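Local coordinates for protein 4-hydroxybutyrate CoA-transferase (Porphyromonas gingivalis, PDB 3EH7) that probably transfers coenzyme A between acyl-CoA thioesters and carboxylic acids such as acetate, at residues S111-K115 and D116-I120; I172-S175 and K176-Y179; E278-Y281 and H282-K286. One frame throughout, in Å; residues are numbered along the deposited sequence.

Contact 1 (S111-K115 and D116-I120)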
loop_
_atom_site.group_PDB
_atom_site.type_symbol
_atom_site.label_atom_id
_atom_site.label_comp_id
_atom_site.label_asym_id
_atom_site.label_seq_id
_atom_site.Cartn_x
_atom_site.Cartn_y
_atom_site.Cartn_z
ATOM N N SER A 111 14.322 -6.176 7.029
ATOM C CA SER A 111 14.847 -4.923 7.610
ATOM C C SER A 111 14.407 -4.745 9.065
ATOM O O SER A 111 15.167 -4.250 9.902
ATOM C CB SER A 111 14.461 -3.711 6.777
ATOM O OG SER A 111 13.051 -3.629 6.682
HETATM N N MSE A 112 13.190 -5.174 9.380
HETATM C CA MSE A 112 12.690 -5.130 10.744
HETATM C C MSE A 112 13.520 -6.051 11.646
HETATM O O MSE A 112 13.747 -5.753 12.833
HETATM C CB MSE A 112 11.214 -5.521 10.766
HETATM C CG MSE A 112 10.627 -5.569 12.141
HETATM SE SE MSE A 112 8.726 -5.901 12.192
HETATM C CE MSE A 112 8.092 -4.163 11.447
ATOM N N ILE A 113 13.980 -7.165 11.079
ATOM C CA ILE A 113 14.845 -8.066 11.806
ATOM C C ILE A 113 16.209 -7.399 11.989
ATOM O O ILE A 113 16.732 -7.372 13.090
ATOM C CB ILE A 113 15.013 -9.457 11.092
ATOM C CG1 ILE A 113 13.720 -10.258 11.197
ATOM C CG2 ILE A 113 16.198 -10.256 11.715
ATOM C CD1 ILE A 113 13.743 -11.571 10.425
ATOM N N ARG A 114 16.768 -6.843 10.916
ATOM C CA ARG A 114 18.091 -6.213 10.989
ATOM C C ARG A 114 18.120 -4.991 11.886
ATOM O O ARG A 114 19.151 -4.709 12.476
ATOM C CB ARG A 114 18.622 -5.806 9.616
ATOM C CG ARG A 114 19.216 -6.949 8.838
ATOM C CD ARG A 114 19.887 -6.444 7.585
ATOM N NE ARG A 114 18.911 -5.937 6.628
ATOM C CZ ARG A 114 18.247 -6.686 5.735
ATOM N NH1 ARG A 114 18.417 -8.014 5.656
ATOM N NH2 ARG A 114 17.403 -6.104 4.904
ATOM N N LYS A 115 17.008 -4.270 11.977
ATOM C CA LYS A 115 16.918 -3.116 12.861
ATOM C C LYS A 115 16.489 -3.457 14.294
ATOM O O LYS A 115 16.142 -2.561 15.068
ATOM C CB LYS A 115 15.949 -2.110 12.282
ATOM C CG LYS A 115 16.447 -1.473 11.020
ATOM C CD LYS A 115 15.294 -0.739 10.326
ATOM C CE LYS A 115 15.754 -0.105 9.011
ATOM N NZ LYS A 115 16.725 0.995 9.295
ATOM N N ASP A 116 16.513 -4.744 14.649
ATOM C CA ASP A 116 16.031 -5.205 15.948
ATOM C C ASP A 116 14.628 -4.739 16.334
ATOM O O ASP A 116 14.240 -4.838 17.497
ATOM C CB ASP A 116 17.023 -4.815 17.046
ATOM C CG ASP A 116 17.880 -5.970 17.502
ATOM O OD1 ASP A 116 17.888 -7.050 16.870
ATOM O OD2 ASP A 116 18.572 -5.784 18.524
ATOM N N ILE A 117 13.839 -4.281 15.372
ATOM C CA ILE A 117 12.428 -4.011 15.634
ATOM C C ILE A 117 11.655 -5.334 15.833
ATOM O O ILE A 117 10.754 -5.397 16.659
ATOM C CB ILE A 117 11.788 -3.167 14.532
ATOM C CG1 ILE A 117 12.459 -1.795 14.428
ATOM C CG2 ILE A 117 10.295 -3.000 14.779
ATOM C CD1 ILE A 117 12.294 -1.199 13.067
ATOM N N LEU A 118 12.012 -6.378 15.082
ATOM C CA LEU A 118 11.562 -7.748 15.359
ATOM C C LEU A 118 12.797 -8.522 15.721
ATOM O O LEU A 118 13.569 -8.908 14.835
ATOM C CB LEU A 118 10.871 -8.371 14.135
ATOM C CG LEU A 118 10.503 -9.861 14.160
ATOM C CD1 LEU A 118 9.462 -10.192 15.180
ATOM C CD2 LEU A 118 9.987 -10.253 12.793
ATOM N N HIS A 119 13.005 -8.718 17.023
ATOM C CA HIS A 119 14.234 -9.282 17.522
ATOM C C HIS A 119 14.153 -10.800 17.516
ATOM O O HIS A 119 13.189 -11.387 18.023
ATOM C CB HIS A 119 14.516 -8.769 18.946
ATOM C CG HIS A 119 15.714 -9.390 19.591
ATOM N ND1 HIS A 119 16.992 -8.898 19.422
ATOM C CD2 HIS A 119 15.835 -10.480 20.390
ATOM C CE1 HIS A 119 17.847 -9.657 20.091
ATOM N NE2 HIS A 119 17.170 -10.622 20.689
ATOM N N ILE A 120 15.190 -11.431 16.980
ATOM C CA ILE A 120 15.272 -12.874 16.931
ATOM C C ILE A 120 16.510 -13.310 17.712
ATOM O O ILE A 120 17.639 -12.976 17.344
ATOM C CB ILE A 120 15.349 -13.362 15.482
ATOM C CG1 ILE A 120 13.977 -13.229 14.834
ATOM C CG2 ILE A 120 15.854 -14.800 15.430
ATOM C CD1 ILE A 120 14.044 -13.178 13.362
#
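Asp116, whose N bonds to Ile113 O at 3.1 Å, sets its carboxylate carbon at the edge of the His119 ring, in the ring plane. ND1 of His119 donates to Asp116 OD1 (3.3 Å), meeting it from above the carboxylate plane. A second backbone bond, Leu118 N to Met112 O, 2.9 Å and nearly straight, also draws the chain back on the helix end. The turn uses the positive phi of Asp116, 51°, and Ile113 CA adds a CA-H...O contact to Leu118 O at 3.4 Å. Under it, selenomethionine Met112 is modelled in two conformers. In the one described here CG stands anti to the backbone N (chi1 177°), which brings it within 3.4 Å of Leu118 CB, and the side chain runs across Ile117 at about a right angle. The delta methyls of Ile113 and Ile120 meet unusually tightly, CD1 to CD1 3.4 Å. Outside, Arg114 makes a salt bridge with Asp296, and Met112 packs on Gly403 of the second subunit. Chemically, backbone bonds close the end of helix 109-114 over a greasy underside. His119 is held at both nitrogens, ND1 by Asp116 and NE2 by Asp121 OD1, and two carboxylates would probably favour a protonated ring.

Contact 2 (I172-S175 and K176-Y179)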
loop_
_atom_site.group_PDB
_atom_site.type_symbol
_atom_site.label_atom_id
_atom_site.label_comp_id
_atom_site.label_asym_id
_atom_site.label_seq_id
_atom_site.Cartn_x
_atom_site.Cartn_y
_atom_site.Cartn_z
ATOM N N ILE A 172 25.139 -19.309 2.926
ATOM C CA ILE A 172 25.717 -18.836 4.160
ATOM C C ILE A 172 26.947 -19.693 4.420
ATOM O O ILE A 172 26.937 -20.915 4.190
ATOM C CB ILE A 172 24.702 -18.903 5.342
ATOM C CG1 ILE A 172 25.259 -18.210 6.581
ATOM C CG2 ILE A 172 24.262 -20.372 5.638
ATOM C CD1 ILE A 172 24.262 -18.112 7.727
ATOM N N HIS A 173 28.020 -19.053 4.871
ATOM C CA HIS A 173 29.202 -19.780 5.208
ATOM C C HIS A 173 28.989 -20.533 6.507
ATOM O O HIS A 173 28.412 -20.008 7.459
ATOM C CB HIS A 173 30.388 -18.850 5.339
ATOM C CG HIS A 173 31.696 -19.563 5.255
ATOM N ND1 HIS A 173 32.346 -20.066 6.358
ATOM C CD2 HIS A 173 32.459 -19.889 4.185
ATOM C CE1 HIS A 173 33.459 -20.662 5.974
ATOM N NE2 HIS A 173 33.550 -20.561 4.658
ATOM N N ILE A 174 29.513 -21.746 6.533
ATOM C CA ILE A 174 29.300 -22.683 7.602
ATOM C C ILE A 174 29.904 -22.187 8.913
ATOM O O ILE A 174 29.471 -22.614 9.986
ATOM C CB ILE A 174 29.876 -24.051 7.206
ATOM C CG1 ILE A 174 29.420 -25.164 8.153
ATOM C CG2 ILE A 174 31.419 -24.005 7.092
ATOM C CD1 ILE A 174 29.609 -26.554 7.534
ATOM N N SER A 175 30.873 -21.272 8.820
ATOM C CA SER A 175 31.535 -20.680 9.994
ATOM C C SER A 175 30.580 -19.775 10.774
ATOM O O SER A 175 30.836 -19.471 11.924
ATOM C CB SER A 175 32.777 -19.870 9.567
ATOM O OG SER A 175 32.388 -18.663 8.929
ATOM N N LYS A 176 29.487 -19.337 10.150
ATOM C CA LYS A 176 28.491 -18.538 10.865
ATOM C C LYS A 176 27.587 -19.375 11.786
ATOM O O LYS A 176 26.825 -18.805 12.523
ATOM C CB LYS A 176 27.593 -17.776 9.888
ATOM C CG LYS A 176 28.343 -16.918 8.891
ATOM C CD LYS A 176 29.144 -15.834 9.536
ATOM C CE LYS A 176 28.257 -14.736 10.070
ATOM N NZ LYS A 176 29.153 -13.586 10.400
ATOM N N LEU A 177 27.643 -20.708 11.710
ATOM C CA LEU A 177 26.757 -21.567 12.484
ATOM C C LEU A 177 27.348 -21.852 13.851
ATOM O O LEU A 177 28.455 -22.379 13.936
ATOM C CB LEU A 177 26.569 -22.898 11.765
ATOM C CG LEU A 177 26.094 -22.844 10.326
ATOM C CD1 LEU A 177 25.983 -24.254 9.784
ATOM C CD2 LEU A 177 24.805 -22.096 10.273
ATOM N N ASP A 178 26.614 -21.534 14.914
ATOM C CA ASP A 178 27.078 -21.820 16.273
ATOM C C ASP A 178 26.972 -23.307 16.567
ATOM O O ASP A 178 27.881 -23.893 17.166
ATOM C CB ASP A 178 26.287 -21.011 17.282
ATOM C CG ASP A 178 26.420 -19.529 17.037
ATOM O OD1 ASP A 178 27.542 -19.037 17.180
ATOM O OD2 ASP A 178 25.443 -18.877 16.625
ATOM N N TYR A 179 25.886 -23.924 16.123
ATOM C CA TYR A 179 25.787 -25.376 16.165
ATOM C C TYR A 179 25.304 -25.930 14.860
ATOM O O TYR A 179 24.564 -25.273 14.129
ATOM C CB TYR A 179 24.864 -25.832 17.281
ATOM C CG TYR A 179 25.281 -25.297 18.606
ATOM C CD1 TYR A 179 26.210 -25.981 19.393
ATOM C CD2 TYR A 179 24.768 -24.088 19.077
ATOM C CE1 TYR A 179 26.611 -25.473 20.624
ATOM C CE2 TYR A 179 25.160 -23.577 20.298
ATOM C CZ TYR A 179 26.072 -24.263 21.066
ATOM O OH TYR A 179 26.444 -23.750 22.276
#
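Ile174 and Leu177 slant across each other, CG1 of the isoleucine reaching CD1 of the leucine at 3.9 Å. Leu177 CB and CG also lie against Ile174 O, and that same oxygen accepts Leu177 N at 3.2 Å. One residue earlier the pattern recurs: Lys176 N donates to His173 O at 3.0 Å, and the lysine's CB and CG rest beside that oxygen. Lys176 then passes obliquely over Ile172, whose CD1 is 4.0 Å from Lys176 CB; bends at chi2 and chi3 swing the rest of the chain off the isoleucine. The His173 ring is set by Ser175. ND1 of the ring accepts both Ser175 N, at 3.1 Å, and Ser175 OG, at 2.9 Å, and each donor stands about 30° out of the ring plane. The serine hydroxyl reaches back because OG lies between the backbone N and the carbonyl carbon (chi1 73°). Arg14 binds the carbonyls of both Ile174 and Leu177, and Leu177 packs on Val155 and Leu127 of the neighbouring sheet strands. With ND1 accepting two donors, His173 is most likely neutral with its proton on NE2, which makes a weak hydrogen bond to Asn133 O; the 3-10 turn is thus held by its backbone and by this ring at once.

Contact 3 (E278-Y281 and H282-K286)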
loop_
_atom_site.group_PDB
_atom_site.type_symbol
_atom_site.label_atom_id
_atom_site.label_comp_id
_atom_site.label_asym_id
_atom_site.label_seq_id
_atom_site.Cartn_x
_atom_site.Cartn_y
_atom_site.Cartn_z
ATOM N N GLU A 278 8.450 -34.249 -4.175
ATOM C CA GLU A 278 9.849 -34.645 -4.235
ATOM C C GLU A 278 10.425 -34.344 -5.618
ATOM O O GLU A 278 11.601 -33.997 -5.759
ATOM C CB GLU A 278 9.995 -36.124 -3.862
ATOM C CG GLU A 278 11.289 -36.463 -3.131
ATOM C CD GLU A 278 11.691 -35.444 -2.049
ATOM O OE1 GLU A 278 10.817 -34.946 -1.263
ATOM O OE2 GLU A 278 12.906 -35.135 -1.998
ATOM N N ASP A 279 9.582 -34.417 -6.635
ATOM C CA ASP A 279 9.994 -34.086 -7.986
ATOM C C ASP A 279 10.454 -32.644 -8.125
ATOM O O ASP A 279 11.455 -32.387 -8.790
ATOM C CB ASP A 279 8.854 -34.343 -8.963
ATOM C CG ASP A 279 9.259 -34.132 -10.395
ATOM O OD1 ASP A 279 10.423 -34.399 -10.766
ATOM O OD2 ASP A 279 8.400 -33.689 -11.170
ATOM N N VAL A 280 9.727 -31.697 -7.526
ATOM C CA VAL A 280 10.133 -30.281 -7.592
ATOM C C VAL A 280 11.508 -30.075 -6.957
ATOM O O VAL A 280 12.356 -29.352 -7.508
ATOM C CB VAL A 280 9.106 -29.345 -6.915
ATOM C CG1 VAL A 280 9.718 -27.985 -6.608
ATOM C CG2 VAL A 280 7.898 -29.189 -7.808
ATOM N N TYR A 281 11.715 -30.726 -5.813
ATOM C CA TYR A 281 12.940 -30.612 -5.077
ATOM C C TYR A 281 14.142 -31.197 -5.840
ATOM O O TYR A 281 15.241 -30.677 -5.704
ATOM C CB TYR A 281 12.790 -31.257 -3.701
ATOM C CG TYR A 281 11.639 -30.696 -2.882
ATOM C CD1 TYR A 281 11.293 -29.350 -2.951
ATOM C CD2 TYR A 281 10.907 -31.513 -2.036
ATOM C CE1 TYR A 281 10.228 -28.838 -2.194
ATOM C CE2 TYR A 281 9.860 -31.019 -1.286
ATOM C CZ TYR A 281 9.524 -29.677 -1.369
ATOM O OH TYR A 281 8.492 -29.175 -0.623
ATOM N N HIS A 282 13.927 -32.249 -6.640
ATOM C CA HIS A 282 14.969 -32.767 -7.546
ATOM C C HIS A 282 15.217 -31.807 -8.725
ATOM O O HIS A 282 16.350 -31.517 -9.051
ATOM C CB HIS A 282 14.617 -34.176 -8.062
ATOM C CG HIS A 282 15.586 -34.709 -9.076
ATOM N ND1 HIS A 282 15.273 -34.830 -10.416
ATOM C CD2 HIS A 282 16.873 -35.125 -8.954
ATOM C CE1 HIS A 282 16.310 -35.327 -11.070
ATOM N NE2 HIS A 282 17.297 -35.508 -10.208
ATOM N N PHE A 283 14.155 -31.299 -9.339
ATOM C CA PHE A 283 14.289 -30.368 -10.458
ATOM C C PHE A 283 15.098 -29.086 -10.110
ATOM O O PHE A 283 15.856 -28.579 -10.946
ATOM C CB PHE A 283 12.900 -30.004 -10.979
ATOM C CG PHE A 283 12.892 -28.890 -11.970
ATOM C CD1 PHE A 283 13.162 -29.134 -13.296
ATOM C CD2 PHE A 283 12.597 -27.591 -11.568
ATOM C CE1 PHE A 283 13.157 -28.118 -14.218
ATOM C CE2 PHE A 283 12.585 -26.551 -12.489
ATOM C CZ PHE A 283 12.862 -26.832 -13.833
ATOM N N ILE A 284 14.951 -28.578 -8.886
ATOM C CA ILE A 284 15.616 -27.332 -8.502
ATOM C C ILE A 284 17.050 -27.547 -8.014
ATOM O O ILE A 284 17.814 -26.595 -7.942
ATOM C CB ILE A 284 14.832 -26.555 -7.397
ATOM C CG1 ILE A 284 14.913 -27.312 -6.050
ATOM C CG2 ILE A 284 13.403 -26.269 -7.878
ATOM C CD1 ILE A 284 14.047 -26.758 -4.938
ATOM N N ASP A 285 17.398 -28.786 -7.667
ATOM C CA ASP A 285 18.677 -29.073 -7.035
ATOM C C ASP A 285 19.815 -28.758 -8.003
ATOM O O ASP A 285 19.867 -29.308 -9.096
ATOM C CB ASP A 285 18.730 -30.538 -6.590
ATOM C CG ASP A 285 19.960 -30.867 -5.775
ATOM O OD1 ASP A 285 20.567 -29.971 -5.184
ATOM O OD2 ASP A 285 20.331 -32.040 -5.713
ATOM N N LYS A 286 20.686 -27.827 -7.620
ATOM C CA LYS A 286 21.801 -27.415 -8.483
ATOM C C LYS A 286 21.343 -26.942 -9.866
ATOM O O LYS A 286 22.088 -27.040 -10.839
ATOM C CB LYS A 286 22.821 -28.551 -8.620
ATOM C CG LYS A 286 23.460 -28.959 -7.306
ATOM C CD LYS A 286 24.251 -30.269 -7.442
ATOM C CE LYS A 286 25.456 -30.318 -6.476
ATOM N NZ LYS A 286 25.158 -29.660 -5.146
#
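Helix 278-284 is just under two turns long, and its bonds run i to i+4: His282 N to Glu278 O, Phe283 N to Asp279 O and Ile284 N to Val280 O, each 3.0 Å long. A weak fourth, Asp285 N to Tyr281 O at 3.5 Å, follows. Val280 O is closely surrounded, with Ile284 CG2 at 3.3 Å and the Phe283 ring turning an edge to it. Ile284 places CG1 between its backbone N and carbonyl carbon (chi1 70°), which lays that carbon 3.4 Å from Tyr281 O and carries CD1 to the edge of the Tyr281 ring, 4.3 Å from the tyrosine CD1. Glu278 OE1 also lies at the edge of this ring, in its plane. The tyrosine hydroxyl bonds to Tyr188 O and Gly276 N, which fixes how far the ring reaches and ties the helix to the 187-188 loop. On another flank Val280 and Phe283 pack on Val249 of helix 246-253, where Asp279 also makes a salt bridge with Arg253. Such a short helix between strands 269-271 and 290-292, parallel neighbours in one sheet, is typical of a beta-alpha-beta crossover.

Overall arrangement
From the N terminus, contact 1 comes first: the turn after helix 109-114 leads the chain into strand 122-127 of the parallel sheet. Contact 2 follows just after strand 171-173, turning the chain toward strand 179-183 of the same sheet; the two centres are about 20 Å apart. Contact 3 lies later, on helix 278-284, between two strands of the larger mixed sheet, its centre about 24 Å from that of contact 2 and about 32 Å from that of contact 1. Contacts 1 and 2 close short turns, while contact 3 runs along a helix; they stand in series, so none nests in or crosses another, and none touches the next. Tyr165 and Tyr188, partners of contact 3, link that helix to the N-terminal half of the chain.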